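Local atomic coordinates of inositol-1-monophosphatase (Nostoc sp., PDB entry 5ZHH), a protein that probably hydrolyses inositol monophosphates to free inositol and inorganic phosphate, as do the metal-dependent enzymes of its phosphatase family. Residues Ala46-Glu51 and Ala69-Lys74; His65-Glu70 and Tyr82-Asp87; Cys103-Leu108 and Gly117-Pro122. All coordinates share one frame; numbering follows the deposited sequence.

Interaction 1 of 3, residues Ala46-Glu51 and Ala69-Lys74; sequences ADKASE and AEESGK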
loop_
_atom_site.group_PDB
_atom_site.type_symbol
_atom_site.label_atom_id
_atom_site.label_comp_id
_atom_site.label_asym_id
_atom_site.label_seq_id
_atom_site.Cartn_x
_atom_site.Cartn_y
_atom_site.Cartn_z
ATOM N N ALA A 46 -15.338 -7.886 16.782
ATOM C CA ALA A 46 -14.622 -8.019 15.515
ATOM C C ALA A 46 -14.559 -9.474 15.073
ATOM O O ALA A 46 -14.843 -9.802 13.914
ATOM C CB ALA A 46 -13.214 -7.443 15.646
ATOM N N ASP A 47 -14.198 -10.362 16.002
ATOM C CA ASP A 47 -14.158 -11.790 15.718
ATOM C C ASP A 47 -15.532 -12.318 15.311
ATOM O O ASP A 47 -15.654 -13.126 14.380
ATOM C CB ASP A 47 -13.629 -12.518 16.953
ATOM C CG ASP A 47 -13.857 -14.009 16.900
ATOM O OD1 ASP A 47 -14.982 -14.454 17.262
ATOM O OD2 ASP A 47 -12.930 -14.739 16.475
ATOM N N LYS A 48 -16.577 -11.889 16.012
ATOM C CA LYS A 48 -17.922 -12.337 15.688
ATOM C C LYS A 48 -18.419 -11.711 14.386
ATOM O O LYS A 48 -19.093 -12.375 13.594
ATOM C CB LYS A 48 -18.856 -12.017 16.854
ATOM C CG LYS A 48 -20.309 -12.343 16.600
ATOM C CD LYS A 48 -21.098 -12.414 17.895
ATOM C CE LYS A 48 -21.993 -13.643 17.910
ATOM N NZ LYS A 48 -21.190 -14.893 17.731
ATOM N N ALA A 49 -18.081 -10.444 14.138
ATOM C CA ALA A 49 -18.511 -9.794 12.903
ATOM C C ALA A 49 -17.847 -10.434 11.690
ATOM O O ALA A 49 -18.465 -10.563 10.626
ATOM C CB ALA A 49 -18.205 -8.299 12.960
ATOM N N SER A 50 -16.583 -10.833 11.831
ATOM C CA SER A 50 -15.894 -11.510 10.738
ATOM C C SER A 50 -16.553 -12.848 10.427
ATOM O O SER A 50 -16.797 -13.172 9.259
ATOM C CB SER A 50 -14.421 -11.707 11.098
ATOM O OG SER A 50 -13.761 -12.534 10.151
ATOM N N GLU A 51 -16.880 -13.619 11.466
ATOM C CA GLU A 51 -17.502 -14.927 11.268
ATOM C C GLU A 51 -18.849 -14.808 10.563
ATOM O O GLU A 51 -19.160 -15.605 9.670
ATOM C CB GLU A 51 -17.669 -15.635 12.614
ATOM C CG GLU A 51 -18.313 -17.010 12.512
ATOM C CD GLU A 51 -18.314 -17.765 13.831
ATOM O OE1 GLU A 51 -19.349 -17.745 14.527
ATOM O OE2 GLU A 51 -17.285 -18.381 14.171
ATOM N N ALA A 69 -16.460 -24.440 12.909
ATOM C CA ALA A 69 -15.847 -23.233 13.449
ATOM C C ALA A 69 -15.897 -23.282 14.969
ATOM O O ALA A 69 -16.732 -23.972 15.559
ATOM C CB ALA A 69 -16.531 -21.962 12.933
ATOM N N GLU A 70 -14.993 -22.533 15.604
ATOM C CA GLU A 70 -14.911 -22.559 17.062
ATOM C C GLU A 70 -16.161 -21.969 17.704
ATOM O O GLU A 70 -16.758 -22.582 18.597
ATOM C CB GLU A 70 -13.664 -21.812 17.541
ATOM C CG GLU A 70 -13.521 -21.765 19.058
ATOM C CD GLU A 70 -12.204 -21.153 19.502
ATOM O OE1 GLU A 70 -11.631 -20.346 18.740
ATOM O OE2 GLU A 70 -11.742 -21.486 20.615
ATOM N N GLU A 71 -16.572 -20.778 17.269
ATOM C CA GLU A 71 -17.663 -20.077 17.940
ATOM C C GLU A 71 -19.025 -20.621 17.521
ATOM O O GLU A 71 -19.814 -21.070 18.361
ATOM C CB GLU A 71 -17.569 -18.576 17.656
ATOM C CG GLU A 71 -18.629 -17.763 18.387
ATOM C CD GLU A 71 -18.577 -17.985 19.900
ATOM O OE1 GLU A 71 -17.455 -17.878 20.480
ATOM O OE2 GLU A 71 -19.644 -18.308 20.500
ATOM N N SER A 72 -19.315 -20.594 16.220
ATOM C CA SER A 72 -20.591 -21.097 15.725
ATOM C C SER A 72 -20.718 -22.607 15.862
ATOM O O SER A 72 -21.829 -23.131 15.734
ATOM C CB SER A 72 -20.789 -20.684 14.265
ATOM O OG SER A 72 -19.702 -21.109 13.461
ATOM N N GLY A 73 -19.621 -23.310 16.123
ATOM C CA GLY A 73 -19.680 -24.736 16.365
ATOM C C GLY A 73 -19.777 -25.572 15.107
ATOM O O GLY A 73 -19.146 -25.269 14.088
ATOM N N LYS A 74 -20.575 -26.632 15.173
ATOM C CA LYS A 74 -20.726 -27.577 14.077
ATOM C C LYS A 74 -22.059 -27.336 13.387
ATOM O O LYS A 74 -23.118 -27.477 14.005
ATOM C CB LYS A 74 -20.642 -29.014 14.582
ATOM C CG LYS A 74 -19.369 -29.301 15.333
ATOM C CD LYS A 74 -19.404 -30.678 15.958
ATOM C CE LYS A 74 -18.095 -30.974 16.663
ATOM N NZ LYS A 74 -18.073 -32.346 17.238
HETATM O O HOH W 1 -15.340 -19.177 15.415
#
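Glu51 reaches from its helix to the turn at 70-72 as a nearly straight arm: CG is anti to the backbone N (chi1 180°), the next torsion is also extended, and the carboxylate meets the turn end on. Its two oxygens divide the work. OE1 lies against Ser72, 3.3 Å from Ser72 CB, while OE2 packs 3.5 Å from Glu71 CB and also touches the methyl of Ala69. OE2 in addition accepts a short hydrogen bond, 2.4 Å, from a water oxygen that in turn takes the backbone N-H of Glu71 at 2.7 Å, so the water ties the acid to the turn's backbone. Glu71 crosses Glu51 at about a right angle; a bend at chi2 (57°) carries its carboxylate away from the helix, with the two acid planes 36° apart. Lys48, kinked at chi3 and chi4, brings NZ to 3.9 Å from Glu71 CG, yet stays 4.7 Å from Glu71 OE2, a loose electrostatic approach. An alanine here removes the carboxylate that holds the water and lies against Ser72, and would probably loosen the turn from the helix. The turn joins the antiparallel strands 66-69 and 73-75 at the sheet's border, while helix 44-61 rests on helix 3-25 through Ala46 and Ala49 on Tyr25 and meets strand 82-90 through Ser50 OG, hydrogen-bonded to Pro88 O.

Interaction 2 of 3, residues His65-Glu70 and Tyr82-Asp87; sequences HSILAE and YLWAID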
loop_
_atom_site.group_PDB
_atom_site.type_symbol
_atom_site.label_atom_id
_atom_site.label_comp_id
_atom_site.label_asym_id
_atom_site.label_seq_id
_atom_site.Cartn_x
_atom_site.Cartn_y
_atom_site.Cartn_z
ATOM N N HIS A 65 -23.244 -27.450 1.949
ATOM C CA HIS A 65 -21.994 -27.773 2.619
ATOM C C HIS A 65 -22.142 -27.614 4.132
ATOM O O HIS A 65 -23.004 -26.883 4.624
ATOM C CB HIS A 65 -20.861 -26.873 2.120
ATOM C CG HIS A 65 -20.492 -27.092 0.684
ATOM N ND1 HIS A 65 -19.351 -26.561 0.123
ATOM C CD2 HIS A 65 -21.109 -27.785 -0.303
ATOM C CE1 HIS A 65 -19.279 -26.918 -1.147
ATOM N NE2 HIS A 65 -20.336 -27.661 -1.430
ATOM N N SER A 66 -21.266 -28.290 4.872
ATOM C CA SER A 66 -21.232 -28.181 6.324
ATOM C C SER A 66 -20.089 -27.265 6.748
ATOM O O SER A 66 -19.110 -27.079 6.019
ATOM C CB SER A 66 -21.064 -29.558 6.978
ATOM O OG SER A 66 -22.253 -30.327 6.879
ATOM N N ILE A 67 -20.235 -26.679 7.938
ATOM C CA ILE A 67 -19.284 -25.710 8.474
ATOM C C ILE A 67 -18.737 -26.192 9.811
ATOM O O ILE A 67 -19.488 -26.706 10.648
ATOM C CB ILE A 67 -19.938 -24.325 8.656
ATOM C CG1 ILE A 67 -20.593 -23.850 7.356
ATOM C CG2 ILE A 67 -18.900 -23.315 9.145
ATOM C CD1 ILE A 67 -19.640 -23.718 6.209
ATOM N N LEU A 68 -17.422 -26.059 9.993
ATOM C CA LEU A 68 -16.762 -26.235 11.284
ATOM C C LEU A 68 -16.121 -24.917 11.710
ATOM O O LEU A 68 -15.306 -24.353 10.969
ATOM C CB LEU A 68 -15.714 -27.347 11.237
ATOM C CG LEU A 68 -15.044 -27.620 12.591
ATOM C CD1 LEU A 68 -16.045 -28.155 13.608
ATOM C CD2 LEU A 68 -13.890 -28.593 12.410
ATOM N N ALA A 69 -16.460 -24.440 12.909
ATOM C CA ALA A 69 -15.847 -23.233 13.449
ATOM C C ALA A 69 -15.897 -23.282 14.969
ATOM O O ALA A 69 -16.732 -23.972 15.559
ATOM C CB ALA A 69 -16.531 -21.962 12.933
ATOM N N GLU A 70 -14.993 -22.533 15.604
ATOM C CA GLU A 70 -14.911 -22.559 17.062
ATOM C C GLU A 70 -16.161 -21.969 17.704
ATOM O O GLU A 70 -16.758 -22.582 18.597
ATOM C CB GLU A 70 -13.664 -21.812 17.541
ATOM C CG GLU A 70 -13.521 -21.765 19.058
ATOM C CD GLU A 70 -12.204 -21.153 19.502
ATOM O OE1 GLU A 70 -11.631 -20.346 18.740
ATOM O OE2 GLU A 70 -11.742 -21.486 20.615
ATOM N N TYR A 82 -18.469 -32.214 2.076
ATOM C CA TYR A 82 -17.895 -30.874 2.092
ATOM C C TYR A 82 -18.007 -30.286 3.490
ATOM O O TYR A 82 -19.115 -30.134 4.019
ATOM C CB TYR A 82 -18.594 -29.971 1.074
ATOM C CG TYR A 82 -18.457 -30.460 -0.345
ATOM C CD1 TYR A 82 -17.234 -30.416 -0.998
ATOM C CD2 TYR A 82 -19.553 -30.965 -1.035
ATOM C CE1 TYR A 82 -17.099 -30.860 -2.296
ATOM C CE2 TYR A 82 -19.429 -31.416 -2.337
ATOM C CZ TYR A 82 -18.200 -31.359 -2.962
ATOM O OH TYR A 82 -18.068 -31.803 -4.257
ATOM N N LEU A 83 -16.864 -29.946 4.078
ATOM C CA LEU A 83 -16.810 -29.379 5.420
ATOM C C LEU A 83 -15.828 -28.222 5.405
ATOM O O LEU A 83 -14.633 -28.427 5.169
ATOM C CB LEU A 83 -16.392 -30.429 6.462
ATOM C CG LEU A 83 -16.311 -29.920 7.906
ATOM C CD1 LEU A 83 -17.681 -29.454 8.368
ATOM C CD2 LEU A 83 -15.765 -30.997 8.847
ATOM N N TRP A 84 -16.326 -27.015 5.671
ATOM C CA TRP A 84 -15.491 -25.822 5.714
ATOM C C TRP A 84 -14.970 -25.630 7.132
ATOM O O TRP A 84 -15.742 -25.671 8.095
ATOM C CB TRP A 84 -16.269 -24.582 5.273
ATOM C CG TRP A 84 -16.624 -24.563 3.821
ATOM C CD1 TRP A 84 -17.752 -25.073 3.251
ATOM C CD2 TRP A 84 -15.859 -23.984 2.753
ATOM N NE1 TRP A 84 -17.733 -24.863 1.895
ATOM C CE2 TRP A 84 -16.580 -24.201 1.562
ATOM C CE3 TRP A 84 -14.627 -23.325 2.685
ATOM C CZ2 TRP A 84 -16.118 -23.772 0.317
ATOM C CZ3 TRP A 84 -14.168 -22.895 1.443
ATOM C CH2 TRP A 84 -14.914 -23.122 0.277
ATOM N N ALA A 85 -13.660 -25.453 7.257
ATOM C CA ALA A 85 -13.005 -25.203 8.538
ATOM C C ALA A 85 -12.610 -23.731 8.559
ATOM O O ALA A 85 -11.686 -23.323 7.842
ATOM C CB ALA A 85 -11.798 -26.119 8.729
ATOM N N ILE A 86 -13.319 -22.944 9.369
ATOM C CA ILE A 86 -13.273 -21.482 9.330
ATOM C C ILE A 86 -12.646 -20.961 10.617
ATOM O O ILE A 86 -13.126 -21.277 11.712
ATOM C CB ILE A 86 -14.683 -20.887 9.180
ATOM C CG1 ILE A 86 -15.335 -21.323 7.874
ATOM C CG2 ILE A 86 -14.629 -19.376 9.274
ATOM C CD1 ILE A 86 -14.423 -21.277 6.716
ATOM N N ASP A 87 -11.606 -20.134 10.493
ATOM C CA ASP A 87 -11.199 -19.284 11.610
ATOM C C ASP A 87 -11.426 -17.831 11.219
ATOM O O ASP A 87 -10.674 -17.293 10.387
ATOM C CB ASP A 87 -9.741 -19.499 12.019
ATOM C CG ASP A 87 -9.432 -18.913 13.401
ATOM O OD1 ASP A 87 -10.180 -18.021 13.861
ATOM O OD2 ASP A 87 -8.448 -19.337 14.034
HETATM O O HOH W 2 -13.199 -21.051 14.559
#
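Strands 66-69 and 82-87 run parallel, their axes 26° apart, and four alternating hydrogen bonds join them from Ser66 N to Tyr82 O through to Leu68 O, which receives Ile86 N. The shortest, Leu68 N to Trp84 O at 2.6 Å, lies nearly along the C=O axis. Beyond it, a water accepts from Glu70 N and donates to Ile86 O, carrying the link past the last direct bond. At the other end His65, Tyr82 and Trp84 form an aromatic cluster. The His65 ring makes an offset stack with the Tyr82 ring, centroids 4.3 Å apart and planes at 18°, and Tyr82 CB sits over the centre of the imidazole in a CH-pi contact. Trp84 meets the same imidazole at its edge: Trp84 NE1 donates to His65 ND1 at 2.9 Å, within 2° of the imidazole plane. ND1 is thus an acceptor, which would probably put a neutral ring's proton on NE2. Phe62 stacks on His65 as well. This pair belongs to the mixed sheet of the inositol monophosphatase fold, and strand 82-90 ends in the Asp-Pro-Leu-Asp sequence of the family signature, Asp87 to Asp90. Ile67 and Trp84 share the face under helix 44-61; Ile67 CD1 touches Trp84 CB at 3.6 Å, and Ile67 continues to Leu55 and Ile58. On the reverse face Leu83, with CG anti to the backbone N, lays CD1 3.7 Å from Ser66 CB and 4.1 Å from Leu68 CB, while Leu68 and Ala85 meet Pro213 and Val217 of helix 213-225.

Interaction 3 of 3, residues Cys103-Leu108 and Gly117-Pro122; sequences CVSIGL and GVIYDP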
loop_
_atom_site.group_PDB
_atom_site.type_symbol
_atom_site.label_atom_id
_atom_site.label_comp_id
_atom_site.label_asym_id
_atom_site.label_seq_id
_atom_site.Cartn_x
_atom_site.Cartn_y
_atom_site.Cartn_z
ATOM N N CYS A 103 -5.087 -13.118 10.915
ATOM C CA CYS A 103 -5.621 -13.387 9.590
ATOM C C CYS A 103 -6.979 -14.058 9.709
ATOM O O CYS A 103 -7.396 -14.485 10.786
ATOM C CB CYS A 103 -4.668 -14.276 8.787
ATOM S SG CYS A 103 -4.472 -15.907 9.544
ATOM N N VAL A 104 -7.658 -14.140 8.567
ATOM C CA VAL A 104 -8.823 -14.992 8.373
ATOM C C VAL A 104 -8.333 -16.242 7.660
ATOM O O VAL A 104 -7.549 -16.146 6.706
ATOM C CB VAL A 104 -9.907 -14.272 7.549
ATOM C CG1 VAL A 104 -11.171 -15.126 7.434
ATOM C CG2 VAL A 104 -10.225 -12.918 8.160
ATOM N N SER A 105 -8.758 -17.415 8.133
ATOM C CA SER A 105 -8.375 -18.687 7.524
ATOM C C SER A 105 -9.643 -19.420 7.112
ATOM O O SER A 105 -10.521 -19.654 7.948
ATOM C CB SER A 105 -7.545 -19.540 8.493
ATOM O OG SER A 105 -7.145 -20.767 7.899
ATOM N N ILE A 106 -9.735 -19.782 5.831
ATOM C CA ILE A 106 -10.908 -20.455 5.275
ATOM C C ILE A 106 -10.425 -21.678 4.507
ATOM O O ILE A 106 -9.838 -21.544 3.427
ATOM C CB ILE A 106 -11.717 -19.528 4.359
ATOM C CG1 ILE A 106 -12.196 -18.302 5.141
ATOM C CG2 ILE A 106 -12.890 -20.279 3.748
ATOM C CD1 ILE A 106 -12.947 -17.295 4.297
ATOM N N GLY A 107 -10.676 -22.864 5.047
ATOM C CA GLY A 107 -10.254 -24.098 4.416
ATOM C C GLY A 107 -11.440 -25.003 4.154
ATOM O O GLY A 107 -12.433 -24.978 4.884
ATOM N N LEU A 108 -11.336 -25.799 3.097
ATOM C CA LEU A 108 -12.380 -26.751 2.749
ATOM C C LEU A 108 -11.800 -28.152 2.821
ATOM O O LEU A 108 -10.794 -28.444 2.163
ATOM C CB LEU A 108 -12.957 -26.476 1.357
ATOM C CG LEU A 108 -13.926 -27.562 0.865
ATOM C CD1 LEU A 108 -15.141 -27.650 1.784
ATOM C CD2 LEU A 108 -14.369 -27.303 -0.578
ATOM N N GLY A 117 -7.778 -23.709 0.221
ATOM C CA GLY A 117 -7.359 -22.875 1.328
ATOM C C GLY A 117 -7.135 -21.425 0.959
ATOM O O GLY A 117 -6.497 -21.120 -0.054
ATOM N N VAL A 118 -7.675 -20.522 1.770
ATOM C CA VAL A 118 -7.408 -19.096 1.647
ATOM C C VAL A 118 -7.042 -18.558 3.020
ATOM O O VAL A 118 -7.753 -18.805 4.000
ATOM C CB VAL A 118 -8.605 -18.315 1.067
ATOM C CG1 VAL A 118 -8.259 -16.846 0.999
ATOM C CG2 VAL A 118 -8.961 -18.832 -0.329
ATOM N N ILE A 119 -5.930 -17.829 3.089
ATOM C CA ILE A 119 -5.471 -17.180 4.311
ATOM C C ILE A 119 -5.189 -15.727 3.972
ATOM O O ILE A 119 -4.388 -15.443 3.073
ATOM C CB ILE A 119 -4.217 -17.865 4.881
ATOM C CG1 ILE A 119 -4.553 -19.306 5.257
ATOM C CG2 ILE A 119 -3.671 -17.104 6.088
ATOM C CD1 ILE A 119 -3.319 -20.183 5.505
ATOM N N TYR A 120 -5.854 -14.811 4.668
ATOM C CA TYR A 120 -5.756 -13.392 4.355
ATOM C C TYR A 120 -5.338 -12.619 5.595
ATOM O O TYR A 120 -6.060 -12.607 6.597
ATOM C CB TYR A 120 -7.079 -12.848 3.809
ATOM C CG TYR A 120 -7.018 -11.381 3.459
ATOM C CD1 TYR A 120 -6.019 -10.891 2.628
ATOM C CD2 TYR A 120 -7.953 -10.483 3.966
ATOM C CE1 TYR A 120 -5.953 -9.545 2.301
ATOM C CE2 TYR A 120 -7.892 -9.130 3.648
ATOM C CZ TYR A 120 -6.888 -8.673 2.818
ATOM O OH TYR A 120 -6.810 -7.343 2.498
ATOM N N ASP A 121 -4.170 -11.991 5.519
ATOM C CA ASP A 121 -3.631 -11.042 6.487
ATOM C C ASP A 121 -4.099 -9.657 6.066
ATOM O O ASP A 121 -3.530 -9.084 5.134
ATOM C CB ASP A 121 -2.099 -11.129 6.505
ATOM C CG ASP A 121 -1.431 -10.077 7.397
ATOM O OD1 ASP A 121 -2.102 -9.164 7.930
ATOM O OD2 ASP A 121 -0.194 -10.160 7.538
ATOM N N PRO A 122 -5.125 -9.086 6.709
ATOM C CA PRO A 122 -5.639 -7.788 6.249
ATOM C C PRO A 122 -4.775 -6.607 6.654
ATOM O O PRO A 122 -4.905 -5.539 6.042
ATOM C CB PRO A 122 -7.022 -7.709 6.909
ATOM C CG PRO A 122 -6.855 -8.488 8.175
ATOM C CD PRO A 122 -5.892 -9.610 7.854
#
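Ile119 leaves strand 117-121 on the same face as Ser105, its non-hydrogen-bonded partner on the antiparallel neighbour. Its CA is already engaged, sending a CA-H...O contact to Val104 O at 3.3 Å. CB lies 4.2 Å from that same Val104 O, and the two branches then part along the opposing strand. CG2, anti to the backbone N, turns to Cys103 and packs 3.7 Å from its SG. CG1, beside the backbone N, goes the other way and comes to 4.0 Å from Ser105 OG, a hydroxyl that has a weak hydrogen bond to Trp214 O; an extended chi2 (166°) carries CD1 on from CG1. The isoleucine side chain also touches Leu193 of helix 191-199, which also touches Cys103. The cysteine holds SG in the crowded position between its backbone N and carbonyl carbon (chi1 63°), with CB pressed to 3.1 Å from Tyr120 O. That oxygen is also the acceptor for Val104 N at 3.0 Å, one of four hydrogen bonds that join the pairs Val104-Tyr120 and Ile106-Val118. The side chains of these two pairs populate the other face, where Val104 and Val118 pack on helix 3-25. There Pro122 N stands over the centre of the Tyr120 ring, whose OH is hydrogen-bonded to Asp125. Where Gly107 faces Gly117 the CA atoms come within 4.4 Å, with no side chain on either. The segments are part of the antiparallel beta hairpin of strands 103-110 and 113-121, inside the large sheet, which is sandwiched between helices as in the layered alpha-beta fold of this phosphatase family.

All three contacts reach the same mixed sheet, interactions 2 and 3 as strand pairs within it, interaction 1 as a helix against a turn at its border. Interactions 1 and 2 share Ala69 and Glu70, and their centres are about 10 Å apart. Strand 82-90 connects interaction 2 to interaction 3, probably through hydrogen bonds from Ala85 N to Gly107 O (2.7 Å) and from Asp87 N to Ser105 O (2.8 Å). Interaction 1 meets interaction 3 lightly, at Ser50 OG and Val104 CG2 (4.1 Å). Acidic groups gather near the C-terminal ends of strands 66-69 and 82-90: Glu70 OE1 lies 5.6 Å from Asp87 OD1, and Asp87 is close to Asp90 and Asp215, a cluster consistent with the family's metal-dependent active site.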